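Local coordinates for protein aminotransferase, class I and II (Erwinia tasmaniensis, PDB 5Z0Q) that belongs to the class I and II aminotransferases, a family of pyridoxal-5'-phosphate-dependent enzymes, and binds pyridoxal-5'-phosphate, at residues Y299-H310 with F367-L378. Sequence-based numbering, arbitrary orientation.
Sequences YLRANRDMLAQH and FGCPRQLLEEAL
Arg371 is the knob of this contact, fitted among Tyr299, Ala302, Asn303 and Met306 of the neighbouring helix. Its CB lies beside Tyr299 OH, CG and CD pass against the Met306 methyl, CE (CD to CE 3.5 Å), and a bend at chi3 (-61°) brings NE within 3.2 Å of Asn303 OD1 and carries the guanidinium over one face of the Tyr299 ring, off-centre and with the planes 43° apart: a cation-pi contact, in which NH2 also reaches Ala302 CB, a methyl small enough to admit it. Tyrosine suits its place twice over, because its hydroxyl also accepts the backbone N-H of Arg371 (N to OH 2.5 Å) in the first turn of helix 371-385.

Asn303 serves the loop before that helix: its ND2 donates weakly to Cys369 O (2.9 Å) and, almost straight, to Phe367 O (3.4 Å), two carbonyls on either side of Gly368. Deeper in, Phe367 lays one ring face over Arg304 CA and meets Leu307 CD2. Farther along, Leu378 inserts between Met306 and Leu307, its CB centred over the His310 ring (3.9 Å from the centroid).

Segments 299-310 and 371-378 run nearly parallel, 10° apart, joining helix 290-313 to helix 371-385, whose Ala377 rests on Leu36 and Leu38 of strand 36-38. Polar and cation-pi contacts cluster at the N-terminal end of helix 371-385, consistent with its start being held by directional bonds and its later turns by apolar packing.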
ATOM      1  N   TYR A 299     -27.505 -15.549   4.272  1.00 22.43           N
ATOM      2  CA  TYR A 299     -27.809 -15.258   2.875  1.00 24.19           C
ATOM      3  C   TYR A 299     -26.891 -16.034   1.939  1.00 29.35           C
ATOM      4  O   TYR A 299     -27.336 -16.538   0.901  1.00 27.47           O
ATOM      5  CB  TYR A 299     -27.693 -13.757   2.621  1.00 28.40           C
ATOM      6  CG  TYR A 299     -28.340 -13.288   1.337  1.00 32.10           C
ATOM      7  CD1 TYR A 299     -29.685 -12.946   1.301  1.00 28.81           C
ATOM      8  CD2 TYR A 299     -27.605 -13.177   0.165  1.00 28.96           C
ATOM      9  CE1 TYR A 299     -30.282 -12.512   0.134  1.00 27.91           C
ATOM     10  CE2 TYR A 299     -28.194 -12.744  -1.010  1.00 30.99           C
ATOM     11  CZ  TYR A 299     -29.533 -12.412  -1.018  1.00 33.76           C
ATOM     12  OH  TYR A 299     -30.128 -11.981  -2.181  1.00 34.16           O
ATOM     13  N   LEU A 300     -25.607 -16.148   2.292  1.00 33.66           N
ATOM     14  CA  LEU A 300     -24.668 -16.868   1.441  1.00 23.17           C
ATOM     15  C   LEU A 300     -24.899 -18.372   1.489  1.00 25.15           C
ATOM     16  O   LEU A 300     -24.684 -19.061   0.486  1.00 31.78           O
ATOM     17  CB  LEU A 300     -23.230 -16.538   1.839  1.00 24.14           C
ATOM     18  CG  LEU A 300     -22.726 -15.150   1.435  1.00 26.36           C
ATOM     19  CD1 LEU A 300     -21.283 -14.950   1.867  1.00 19.21           C
ATOM     20  CD2 LEU A 300     -22.875 -14.939  -0.063  1.00 16.68           C
ATOM     21  N   ARG A 301     -25.332 -18.905   2.636  1.00 27.67           N
ATOM     22  CA  ARG A 301     -25.636 -20.331   2.702  1.00 32.40           C
ATOM     23  C   ARG A 301     -26.839 -20.675   1.835  1.00 32.80           C
ATOM     24  O   ARG A 301     -26.849 -21.711   1.160  1.00 35.48           O
ATOM     25  CB  ARG A 301     -25.875 -20.764   4.149  1.00 27.57           C
ATOM     26  CG  ARG A 301     -26.392 -22.193   4.271  1.00 28.50           C
ATOM     27  CD  ARG A 301     -26.439 -22.681   5.712  1.00 46.24           C
ATOM     28  NE  ARG A 301     -27.019 -21.695   6.619  1.00 47.63           N
ATOM     29  CZ  ARG A 301     -26.348 -21.107   7.604  1.00 56.40           C
ATOM     30  NH1 ARG A 301     -25.075 -21.413   7.818  1.00 45.33           N
ATOM     31  NH2 ARG A 301     -26.952 -20.218   8.384  1.00 48.78           N
ATOM     32  N   ALA A 302     -27.860 -19.814   1.833  1.00 27.94           N
ATOM     33  CA  ALA A 302     -29.005 -20.035   0.958  1.00 32.12           C
ATOM     34  C   ALA A 302     -28.600 -19.951  -0.507  1.00 27.18           C
ATOM     35  O   ALA A 302     -29.067 -20.741  -1.335  1.00 27.07           O
ATOM     36  CB  ALA A 302     -30.110 -19.027   1.274  1.00 32.42           C
ATOM     37  N   ASN A 303     -27.726 -18.998  -0.847  1.00 26.89           N
ATOM     38  CA  ASN A 303     -27.204 -18.923  -2.207  1.00 25.82           C
ATOM     39  C   ASN A 303     -26.334 -20.130  -2.529  1.00 28.41           C
ATOM     40  O   ASN A 303     -26.368 -20.646  -3.653  1.00 29.33           O
ATOM     41  CB  ASN A 303     -26.414 -17.628  -2.399  1.00 27.81           C
ATOM     42  CG  ASN A 303     -27.307 -16.418  -2.590  1.00 27.16           C
ATOM     43  OD1 ASN A 303     -28.502 -16.458  -2.297  1.00 35.05           O
ATOM     44  ND2 ASN A 303     -26.729 -15.329  -3.084  1.00 26.16           N
ATOM     45  N   ARG A 304     -25.548 -20.594  -1.555  1.00 29.43           N
ATOM     46  CA  ARG A 304     -24.675 -21.740  -1.783  1.00 31.77           C
ATOM     47  C   ARG A 304     -25.482 -23.009  -2.029  1.00 35.13           C
ATOM     48  O   ARG A 304     -25.180 -23.780  -2.948  1.00 35.05           O
ATOM     49  CB  ARG A 304     -23.738 -21.928  -0.591  1.00 30.96           C
ATOM     50  CG  ARG A 304     -22.799 -23.110  -0.728  1.00 27.44           C
ATOM     51  CD  ARG A 304     -22.292 -23.561   0.629  1.00 31.28           C
ATOM     52  NE  ARG A 304     -23.357 -24.135   1.447  1.00 32.77           N
ATOM     53  CZ  ARG A 304     -23.172 -24.667   2.652  1.00 24.40           C
ATOM     54  NH1 ARG A 304     -21.960 -24.703   3.186  1.00 20.91           N
ATOM     55  NH2 ARG A 304     -24.201 -25.166   3.321  1.00 27.98           N
ATOM     56  N   ASP A 305     -26.513 -23.243  -1.211  1.00 33.42           N
ATOM     57  CA  ASP A 305     -27.314 -24.455  -1.356  1.00 34.74           C
ATOM     58  C   ASP A 305     -28.043 -24.490  -2.692  1.00 34.05           C
ATOM     59  O   ASP A 305     -28.241 -25.568  -3.263  1.00 33.34           O
ATOM     60  CB  ASP A 305     -28.310 -24.567  -0.202  1.00 31.10           C
ATOM     61  CG  ASP A 305     -27.630 -24.767   1.138  1.00 30.83           C
ATOM     62  OD1 ASP A 305     -26.383 -24.833   1.171  1.00 29.02           O
ATOM     63  OD2 ASP A 305     -28.342 -24.858   2.160  1.00 40.86           O
ATOM     64  N   MET A 306     -28.445 -23.328  -3.208  1.00 32.55           N
ATOM     65  CA  MET A 306     -29.111 -23.291  -4.505  1.00 34.11           C
ATOM     66  C   MET A 306     -28.140 -23.618  -5.632  1.00 37.61           C
ATOM     67  O   MET A 306     -28.464 -24.401  -6.532  1.00 37.44           O
ATOM     68  CB  MET A 306     -29.749 -21.920  -4.726  1.00 33.13           C
ATOM     69  CG  MET A 306     -30.684 -21.854  -5.919  1.00 47.85           C
ATOM     70  SD  MET A 306     -31.266 -20.175  -6.211  1.00 75.56           S
ATOM     71  CE  MET A 306     -31.665 -19.684  -4.539  1.00 39.35           C
ATOM     72  N   LEU A 307     -26.942 -23.027  -5.597  1.00 37.54           N
ATOM     73  CA  LEU A 307     -25.942 -23.317  -6.618  1.00 33.68           C
ATOM     74  C   LEU A 307     -25.502 -24.774  -6.563  1.00 32.48           C
ATOM     75  O   LEU A 307     -25.310 -25.412  -7.605  1.00 28.16           O
ATOM     76  CB  LEU A 307     -24.740 -22.388  -6.448  1.00 31.78           C
ATOM     77  CG  LEU A 307     -23.506 -22.670  -7.311  1.00 28.45           C
ATOM     78  CD1 LEU A 307     -23.783 -22.379  -8.775  1.00 28.27           C
ATOM     79  CD2 LEU A 307     -22.315 -21.865  -6.820  1.00 24.04           C
ATOM     80  N   ALA A 308     -25.345 -25.321  -5.355  1.00 34.02           N
ATOM     81  CA  ALA A 308     -24.885 -26.699  -5.215  1.00 35.57           C
ATOM     82  C   ALA A 308     -25.909 -27.682  -5.769  1.00 32.50           C
ATOM     83  O   ALA A 308     -25.559 -28.601  -6.519  1.00 33.38           O
ATOM     84  CB  ALA A 308     -24.582 -27.007  -3.748  1.00 34.27           C
ATOM     85  N   GLN A 309     -27.182 -27.503  -5.413  1.00 30.94           N
ATOM     86  CA  GLN A 309     -28.219 -28.391  -5.926  1.00 32.83           C
ATOM     87  C   GLN A 309     -28.416 -28.220  -7.428  1.00 30.01           C
ATOM     88  O   GLN A 309     -28.752 -29.187  -8.122  1.00 33.50           O
ATOM     89  CB  GLN A 309     -29.532 -28.145  -5.181  1.00 36.22           C
ATOM     90  CG  GLN A 309     -30.701 -28.983  -5.674  1.00 55.68           C
ATOM     91  CD  GLN A 309     -31.903 -28.907  -4.752  1.00 69.53           C
ATOM     92  OE1 GLN A 309     -33.046 -29.052  -5.189  1.00 73.24           O
ATOM     93  NE2 GLN A 309     -31.651 -28.686  -3.466  1.00 59.16           N
ATOM     94  N   HIS A 310     -28.193 -27.013  -7.950  1.00 35.98           N
ATOM     95  CA  HIS A 310     -28.399 -26.771  -9.374  1.00 33.20           C
ATOM     96  C   HIS A 310     -27.275 -27.360 -10.220  1.00 35.53           C
ATOM     97  O   HIS A 310     -27.530 -27.908 -11.299  1.00 37.43           O
ATOM     98  CB  HIS A 310     -28.526 -25.272  -9.641  1.00 29.31           C
ATOM     99  CG  HIS A 310     -28.963 -24.945 -11.033  1.00 37.24           C
ATOM    100  ND1 HIS A 310     -30.290 -24.856 -11.392  1.00 38.12           N
ATOM    101  CD2 HIS A 310     -28.250 -24.699 -12.158  1.00 36.87           C
ATOM    102  CE1 HIS A 310     -30.376 -24.563 -12.678  1.00 37.98           C
ATOM    103  NE2 HIS A 310     -29.152 -24.462 -13.165  1.00 38.19           N
ATOM    104  N   PHE A 367     -20.844 -16.693  -6.000  1.00 29.27           N
ATOM    105  CA  PHE A 367     -22.241 -16.496  -5.644  1.00 24.12           C
ATOM    106  C   PHE A 367     -22.412 -15.485  -4.515  1.00 24.20           C
ATOM    107  O   PHE A 367     -23.437 -15.499  -3.825  1.00 22.14           O
ATOM    108  CB  PHE A 367     -22.903 -17.830  -5.287  1.00 24.73           C
ATOM    109  CG  PHE A 367     -22.237 -18.575  -4.162  1.00 24.48           C
ATOM    110  CD1 PHE A 367     -22.625 -18.367  -2.847  1.00 26.91           C
ATOM    111  CD2 PHE A 367     -21.248 -19.509  -4.422  1.00 28.04           C
ATOM    112  CE1 PHE A 367     -22.023 -19.061  -1.813  1.00 24.37           C
ATOM    113  CE2 PHE A 367     -20.645 -20.209  -3.392  1.00 26.69           C
ATOM    114  CZ  PHE A 367     -21.032 -19.984  -2.086  1.00 25.61           C
ATOM    115  N   GLY A 368     -21.428 -14.610  -4.315  1.00 24.65           N
ATOM    116  CA  GLY A 368     -21.565 -13.506  -3.387  1.00 23.59           C
ATOM    117  C   GLY A 368     -22.261 -12.329  -4.039  1.00 25.06           C
ATOM    118  O   GLY A 368     -21.618 -11.352  -4.434  1.00 24.70           O
ATOM    119  N   CYS A 369     -23.581 -12.419  -4.156  1.00 24.88           N
ATOM    120  CA  CYS A 369     -24.375 -11.455  -4.902  1.00 25.68           C
ATOM    121  C   CYS A 369     -25.831 -11.620  -4.491  1.00 28.59           C
ATOM    122  O   CYS A 369     -26.187 -12.626  -3.865  1.00 26.40           O
ATOM    123  CB  CYS A 369     -24.208 -11.659  -6.417  1.00 25.88           C
ATOM    124  SG  CYS A 369     -24.626 -13.320  -6.980  1.00 31.72           S
ATOM    125  N   PRO A 370     -26.691 -10.648  -4.805  1.00 29.52           N
ATOM    126  CA  PRO A 370     -28.119 -10.822  -4.517  1.00 28.31           C
ATOM    127  C   PRO A 370     -28.681 -12.040  -5.233  1.00 27.10           C
ATOM    128  O   PRO A 370     -28.251 -12.397  -6.332  1.00 30.04           O
ATOM    129  CB  PRO A 370     -28.751  -9.521  -5.030  1.00 30.06           C
ATOM    130  CG  PRO A 370     -27.725  -8.915  -5.934  1.00 38.38           C
ATOM    131  CD  PRO A 370     -26.409  -9.310  -5.351  1.00 36.44           C
ATOM    132  N   ARG A 371     -29.655 -12.683  -4.582  1.00 28.41           N
ATOM    133  CA  ARG A 371     -30.178 -13.951  -5.080  1.00 29.69           C
ATOM    134  C   ARG A 371     -30.814 -13.806  -6.456  1.00 30.97           C
ATOM    135  O   ARG A 371     -30.809 -14.759  -7.245  1.00 31.24           O
ATOM    136  CB  ARG A 371     -31.184 -14.522  -4.078  1.00 32.54           C
ATOM    137  CG  ARG A 371     -31.664 -15.925  -4.400  1.00 33.29           C
ATOM    138  CD  ARG A 371     -32.483 -16.507  -3.257  1.00 42.73           C
ATOM    139  NE  ARG A 371     -31.704 -16.618  -2.026  1.00 47.82           N
ATOM    140  CZ  ARG A 371     -31.922 -15.892  -0.934  1.00 46.34           C
ATOM    141  NH1 ARG A 371     -32.908 -15.004  -0.912  1.00 50.49           N
ATOM    142  NH2 ARG A 371     -31.162 -16.057   0.140  1.00 38.21           N
ATOM    143  N   GLN A 372     -31.359 -12.628  -6.768  1.00 31.20           N
ATOM    144  CA  GLN A 372     -31.942 -12.416  -8.089  1.00 34.68           C
ATOM    145  C   GLN A 372     -30.888 -12.545  -9.183  1.00 35.48           C
ATOM    146  O   GLN A 372     -31.167 -13.071 -10.268  1.00 33.97           O
ATOM    147  CB  GLN A 372     -32.619 -11.048  -8.151  1.00 38.47           C
ATOM    148  CG  GLN A 372     -33.394 -10.796  -9.433  1.00 41.27           C
ATOM    149  CD  GLN A 372     -33.904  -9.372  -9.535  1.00 52.70           C
ATOM    150  OE1 GLN A 372     -33.390  -8.573 -10.318  1.00 62.68           O
ATOM    151  NE2 GLN A 372     -34.922  -9.049  -8.746  1.00 48.56           N
ATOM    152  N   LEU A 373     -29.667 -12.076  -8.914  1.00 33.13           N
ATOM    153  CA  LEU A 373     -28.592 -12.219  -9.889  1.00 26.28           C
ATOM    154  C   LEU A 373     -28.090 -13.656  -9.962  1.00 28.44           C
ATOM    155  O   LEU A 373     -27.624 -14.096 -11.019  1.00 25.44           O
ATOM    156  CB  LEU A 373     -27.445 -11.265  -9.553  1.00 28.29           C
ATOM    157  CG  LEU A 373     -26.279 -11.216 -10.543  1.00 34.83           C
ATOM    158  CD1 LEU A 373     -26.773 -10.867 -11.940  1.00 26.81           C
ATOM    159  CD2 LEU A 373     -25.220 -10.226 -10.082  1.00 30.77           C
ATOM    160  N   LEU A 374     -28.177 -14.399  -8.857  1.00 28.86           N
ATOM    161  CA  LEU A 374     -27.764 -15.799  -8.883  1.00 31.89           C
ATOM    162  C   LEU A 374     -28.722 -16.642  -9.715  1.00 31.74           C
ATOM    163  O   LEU A 374     -28.290 -17.538 -10.449  1.00 31.31           O
ATOM    164  CB  LEU A 374     -27.667 -16.348  -7.459  1.00 33.93           C
ATOM    165  CG  LEU A 374     -27.235 -17.813  -7.348  1.00 29.52           C
ATOM    166  CD1 LEU A 374     -25.841 -18.001  -7.921  1.00 26.86           C
ATOM    167  CD2 LEU A 374     -27.295 -18.292  -5.908  1.00 35.79           C
ATOM    168  N   GLU A 375     -30.027 -16.370  -9.610  1.00 31.21           N
ATOM    169  CA  GLU A 375     -31.005 -17.114 -10.398  1.00 31.31           C
ATOM    170  C   GLU A 375     -30.794 -16.894 -11.890  1.00 33.67           C
ATOM    171  O   GLU A 375     -30.909 -17.834 -12.686  1.00 32.37           O
ATOM    172  CB  GLU A 375     -32.422 -16.710  -9.989  1.00 33.73           C
ATOM    173  CG  GLU A 375     -32.783 -17.066  -8.557  1.00 36.41           C
ATOM    174  CD  GLU A 375     -34.099 -16.455  -8.119  1.00 45.15           C
ATOM    175  OE1 GLU A 375     -34.626 -15.590  -8.850  1.00 53.66           O
ATOM    176  OE2 GLU A 375     -34.607 -16.837  -7.043  1.00 44.81           O
ATOM    177  N   GLU A 376     -30.480 -15.658 -12.290  1.00 33.05           N
ATOM    178  CA  GLU A 376     -30.184 -15.394 -13.693  1.00 34.89           C
ATOM    179  C   GLU A 376     -28.919 -16.112 -14.142  1.00 29.56           C
ATOM    180  O   GLU A 376     -28.827 -16.541 -15.298  1.00 29.92           O
ATOM    181  CB  GLU A 376     -30.053 -13.889 -13.930  1.00 35.46           C
ATOM    182  CG  GLU A 376     -31.320 -13.102 -13.639  1.00 46.18           C
ATOM    183  CD  GLU A 376     -31.144 -11.611 -13.855  1.00 59.63           C
ATOM    184  OE1 GLU A 376     -30.024 -11.188 -14.211  1.00 56.51           O
ATOM    185  OE2 GLU A 376     -32.128 -10.864 -13.668  1.00 57.28           O
ATOM    186  N   ALA A 377     -27.937 -16.253 -13.248  1.00 30.98           N
ATOM    187  CA  ALA A 377     -26.725 -16.988 -13.592  1.00 25.52           C
ATOM    188  C   ALA A 377     -27.008 -18.477 -13.740  1.00 31.41           C
ATOM    189  O   ALA A 377     -26.498 -19.123 -14.664  1.00 30.70           O
ATOM    190  CB  ALA A 377     -25.650 -16.748 -12.534  1.00 24.64           C
ATOM    191  N   LEU A 378     -27.818 -19.040 -12.841  1.00 32.41           N
ATOM    192  CA  LEU A 378     -28.141 -20.460 -12.920  1.00 29.66           C
ATOM    193  C   LEU A 378     -28.939 -20.788 -14.175  1.00 35.14           C
ATOM    194  O   LEU A 378     -28.771 -21.871 -14.748  1.00 38.90           O
ATOM    195  CB  LEU A 378     -28.910 -20.893 -11.674  1.00 28.63           C
ATOM    196  CG  LEU A 378     -28.110 -20.867 -10.373  1.00 31.58           C
ATOM    197  CD1 LEU A 378     -28.965 -21.315  -9.199  1.00 37.61           C
ATOM    198  CD2 LEU A 378     -26.877 -21.742 -10.507  1.00 32.07           C
TER